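Local coordinates for protein hydrolase (Thermococcus thioreducens, PDB 6IAH) that belongs to the haloacid dehalogenase superfamily, binds magnesium and acts as a phosphatase with diverse substrates, possibly including phosphoglycolate, at residues 23-28 / 106-111. Residues are numbered along the deposited sequence; the frame is centred on the assembly and turned at random.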
ATOM      1  N   LYS A  23     -12.065   6.342  -4.511  1.00 23.53           N
ATOM      2  CA  LYS A  23     -13.145   7.311  -4.668  1.00 22.72           C
ATOM      3  C   LYS A  23     -13.643   7.434  -6.110  1.00 22.80           C
ATOM      4  O   LYS A  23     -14.804   7.252  -6.360  1.00 25.31           O
ATOM      5  CB  LYS A  23     -12.658   8.660  -4.175  1.00 25.51           C
ATOM      6  CG  LYS A  23     -13.653   9.796  -4.361  1.00 28.26           C
ATOM      7  CD  LYS A  23     -12.904  11.132  -4.328  1.00 32.73           C
ATOM      8  CE  LYS A  23     -13.787  12.249  -3.847  1.00 35.00           C
ATOM      9  NZ  LYS A  23     -14.742  12.749  -4.825  1.00 38.74           N
ATOM     10  N   LEU A  24     -12.770   7.671  -7.061  1.00 23.59           N
ATOM     11  CA  LEU A  24     -13.183   7.787  -8.433  1.00 25.39           C
ATOM     12  C   LEU A  24     -13.801   6.513  -9.018  1.00 24.56           C
ATOM     13  O   LEU A  24     -14.758   6.556  -9.804  1.00 21.72           O
ATOM     14  CB  LEU A  24     -12.016   8.244  -9.325  1.00 26.38           C
ATOM     15  CG  LEU A  24     -11.404   9.596  -8.991  1.00 28.31           C
ATOM     16  CD1 LEU A  24     -10.277   9.824  -9.987  1.00 29.72           C
ATOM     17  CD2 LEU A  24     -12.456  10.720  -9.040  1.00 29.31           C
ATOM     18  N   THR A  25     -13.242   5.371  -8.683  1.00 23.19           N
ATOM     19  CA  THR A  25     -13.863   4.112  -9.117  1.00 23.99           C
ATOM     20  C   THR A  25     -15.300   3.931  -8.592  1.00 22.59           C
ATOM     21  O   THR A  25     -16.189   3.586  -9.347  1.00 24.63           O
ATOM     22  CB  THR A  25     -13.022   2.942  -8.603  1.00 22.69           C
ATOM     23  OG1 THR A  25     -11.724   3.113  -9.150  1.00 23.43           O
ATOM     24  CG2 THR A  25     -13.653   1.649  -8.926  1.00 24.49           C
ATOM     25  N   ALA A  26     -15.515   4.175  -7.314  1.00 23.33           N
ATOM     26  CA  ALA A  26     -16.821   4.036  -6.730  1.00 23.10           C
ATOM     27  C   ALA A  26     -17.730   5.043  -7.404  1.00 23.62           C
ATOM     28  O   ALA A  26     -18.862   4.702  -7.754  1.00 21.26           O
ATOM     29  CB  ALA A  26     -16.809   4.235  -5.231  1.00 23.67           C
ATOM     30  N   GLU A  27     -17.221   6.251  -7.605  1.00 24.93           N
ATOM     31  CA  GLU A  27     -18.086   7.343  -8.153  1.00 24.45           C
ATOM     32  C   GLU A  27     -18.403   7.102  -9.605  1.00 25.64           C
ATOM     33  O   GLU A  27     -19.496   7.429 -10.023  1.00 24.62           O
ATOM     34  CB  GLU A  27     -17.470   8.686  -7.925  1.00 23.48           C
ATOM     35  CG  GLU A  27     -17.548   9.155  -6.505  1.00 26.36           C
ATOM     36  CD  GLU A  27     -16.813  10.490  -6.268  1.00 26.34           C
ATOM     37  OE1 GLU A  27     -16.142  11.006  -7.183  1.00 28.47           O
ATOM     38  OE2 GLU A  27     -16.898  10.980  -5.122  1.00 27.94           O
ATOM     39  N   TYR A  28     -17.523   6.389 -10.337  1.00 24.46           N
ATOM     40  CA  TYR A  28     -17.799   5.949 -11.702  1.00 26.20           C
ATOM     41  C   TYR A  28     -19.034   5.013 -11.704  1.00 28.70           C
ATOM     42  O   TYR A  28     -19.938   5.204 -12.520  1.00 25.10           O
ATOM     43  CB  TYR A  28     -16.581   5.212 -12.281  1.00 29.54           C
ATOM     44  CG  TYR A  28     -16.776   4.617 -13.651  1.00 28.28           C
ATOM     45  CD1 TYR A  28     -17.277   3.329 -13.796  1.00 33.78           C
ATOM     46  CD2 TYR A  28     -16.492   5.358 -14.812  1.00 33.51           C
ATOM     47  CE1 TYR A  28     -17.489   2.749 -15.056  1.00 30.50           C
ATOM     48  CE2 TYR A  28     -16.699   4.787 -16.085  1.00 38.55           C
ATOM     49  CZ  TYR A  28     -17.178   3.459 -16.180  1.00 37.37           C
ATOM     50  OH  TYR A  28     -17.418   2.844 -17.383  1.00 38.93           O
ATOM     51  N   ASN A 106      -7.978   0.107 -12.150  1.00 24.29           N
ATOM     52  CA  ASN A 106      -6.686   0.136 -12.745  1.00 25.04           C
ATOM     53  C   ASN A 106      -6.557   1.253 -13.825  1.00 24.86           C
ATOM     54  O   ASN A 106      -5.481   1.864 -13.984  1.00 22.64           O
ATOM     55  CB  ASN A 106      -6.317  -1.240 -13.343  1.00 28.52           C
ATOM     56  CG  ASN A 106      -5.882  -2.255 -12.296  1.00 31.69           C
ATOM     57  OD1 ASN A 106      -5.475  -1.927 -11.196  1.00 33.12           O
ATOM     58  ND2 ASN A 106      -5.959  -3.518 -12.660  1.00 34.96           N
ATOM     59  N   THR A 107      -7.612   1.502 -14.572  1.00 23.95           N
ATOM     60  CA  THR A 107      -7.668   2.630 -15.491  1.00 25.31           C
ATOM     61  C   THR A 107      -7.346   3.961 -14.750  1.00 24.15           C
ATOM     62  O   THR A 107      -6.513   4.732 -15.222  1.00 22.92           O
ATOM     63  CB  THR A 107      -9.040   2.670 -16.212  1.00 26.06           C
ATOM     64  OG1 THR A 107      -9.203   1.446 -16.963  1.00 26.19           O
ATOM     65  CG2 THR A 107      -9.132   3.860 -17.162  1.00 28.97           C
ATOM     66  N   PHE A 108      -7.952   4.168 -13.583  1.00 26.54           N
ATOM     67  CA  PHE A 108      -7.771   5.408 -12.803  1.00 26.37           C
ATOM     68  C   PHE A 108      -6.359   5.448 -12.142  1.00 29.01           C
ATOM     69  O   PHE A 108      -5.707   6.488 -12.152  1.00 25.39           O
ATOM     70  CB  PHE A 108      -8.834   5.563 -11.716  1.00 24.40           C
ATOM     71  CG  PHE A 108     -10.153   6.047 -12.209  1.00 24.34           C
ATOM     72  CD1 PHE A 108     -10.252   7.222 -12.956  1.00 24.72           C
ATOM     73  CD2 PHE A 108     -11.336   5.367 -11.891  1.00 23.30           C
ATOM     74  CE1 PHE A 108     -11.504   7.669 -13.399  1.00 24.74           C
ATOM     75  CE2 PHE A 108     -12.566   5.807 -12.338  1.00 22.79           C
ATOM     76  CZ  PHE A 108     -12.658   6.965 -13.062  1.00 23.94           C
ATOM     77  N   TYR A 109      -5.884   4.309 -11.622  1.00 25.83           N
ATOM     78  CA  TYR A 109      -4.638   4.305 -10.849  1.00 25.25           C
ATOM     79  C   TYR A 109      -3.429   4.264 -11.806  1.00 24.52           C
ATOM     80  O   TYR A 109      -2.498   5.061 -11.642  1.00 22.55           O
ATOM     81  CB  TYR A 109      -4.583   3.145  -9.808  1.00 24.72           C
ATOM     82  CG  TYR A 109      -3.275   3.169  -9.033  1.00 24.81           C
ATOM     83  CD1 TYR A 109      -3.034   4.135  -8.065  1.00 26.46           C
ATOM     84  CD2 TYR A 109      -2.246   2.261  -9.342  1.00 25.91           C
ATOM     85  CE1 TYR A 109      -1.824   4.208  -7.377  1.00 26.40           C
ATOM     86  CE2 TYR A 109      -1.040   2.309  -8.666  1.00 27.11           C
ATOM     87  CZ  TYR A 109      -0.825   3.256  -7.698  1.00 28.04           C
ATOM     88  OH  TYR A 109       0.401   3.282  -7.095  1.00 28.89           O
ATOM     89  N   LEU A 110      -3.451   3.322 -12.776  1.00 22.43           N
ATOM     90  CA  LEU A 110      -2.387   3.130 -13.707  1.00 23.37           C
ATOM     91  C   LEU A 110      -2.457   3.997 -14.984  1.00 25.58           C
ATOM     92  O   LEU A 110      -1.415   4.291 -15.546  1.00 22.73           O
ATOM     93  CB  LEU A 110      -2.266   1.656 -14.110  1.00 22.31           C
ATOM     94  CG  LEU A 110      -1.942   0.670 -12.991  1.00 25.34           C
ATOM     95  CD1 LEU A 110      -1.893  -0.713 -13.612  1.00 27.36           C
ATOM     96  CD2 LEU A 110      -0.592   0.974 -12.352  1.00 25.24           C
ATOM     97  N   GLY A 111      -3.652   4.365 -15.445  1.00 24.70           N
ATOM     98  CA  GLY A 111      -3.791   5.183 -16.639  1.00 28.25           C
ATOM     99  C   GLY A 111      -3.178   4.506 -17.825  1.00 27.44           C
ATOM    100  O   GLY A 111      -3.382   3.300 -18.020  1.00 26.97           O
TER
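Phe-108 is wedged against Leu-24, Thr-25 and Tyr-28 in a largely apolar helix-helix contact in the helical region between strands 12-13 and 129-130, which corresponds to the cap of haloacid dehalogenase (HAD) fold enzymes, apart from the parallel sheet that carries the magnesium site. Helices 17-32 and 100-110 run roughly antiparallel, their local axes inclined at 150° and 9.6 Å apart at closest approach. That spacing is bridged mainly by one aromatic ring. Phe-108 points its CB toward helix 17-32, and with CG anti to the carbonyl carbon (chi1 -79°) the ring lies against Leu-24. Leu-24 covers one face: its CB stands 3.8 Å from the ring centroid and only 6° off the normal, a CH-pi contact, while its CD1 reaches the ring on the CD1 side of Phe-108. At the ring edge, Tyr-28 packs through CB, 4.1 Å from Phe-108 CE2, rather than through its own ring. Thr-25 lies at the edge too, but its hydroxyl is hydrogen-bonded to Ala-21 O, one turn back in the same helix, and meets the ring only by packing. Phe-119 and Phe-121 add edge-to-face partners to the same ring, tying the contact to the segment that follows helix 100-110. The backbone also takes part: Leu-24 O, which accepts the helical bond from Tyr-28 N, lies 3.4 Å from Phe-108 CE2.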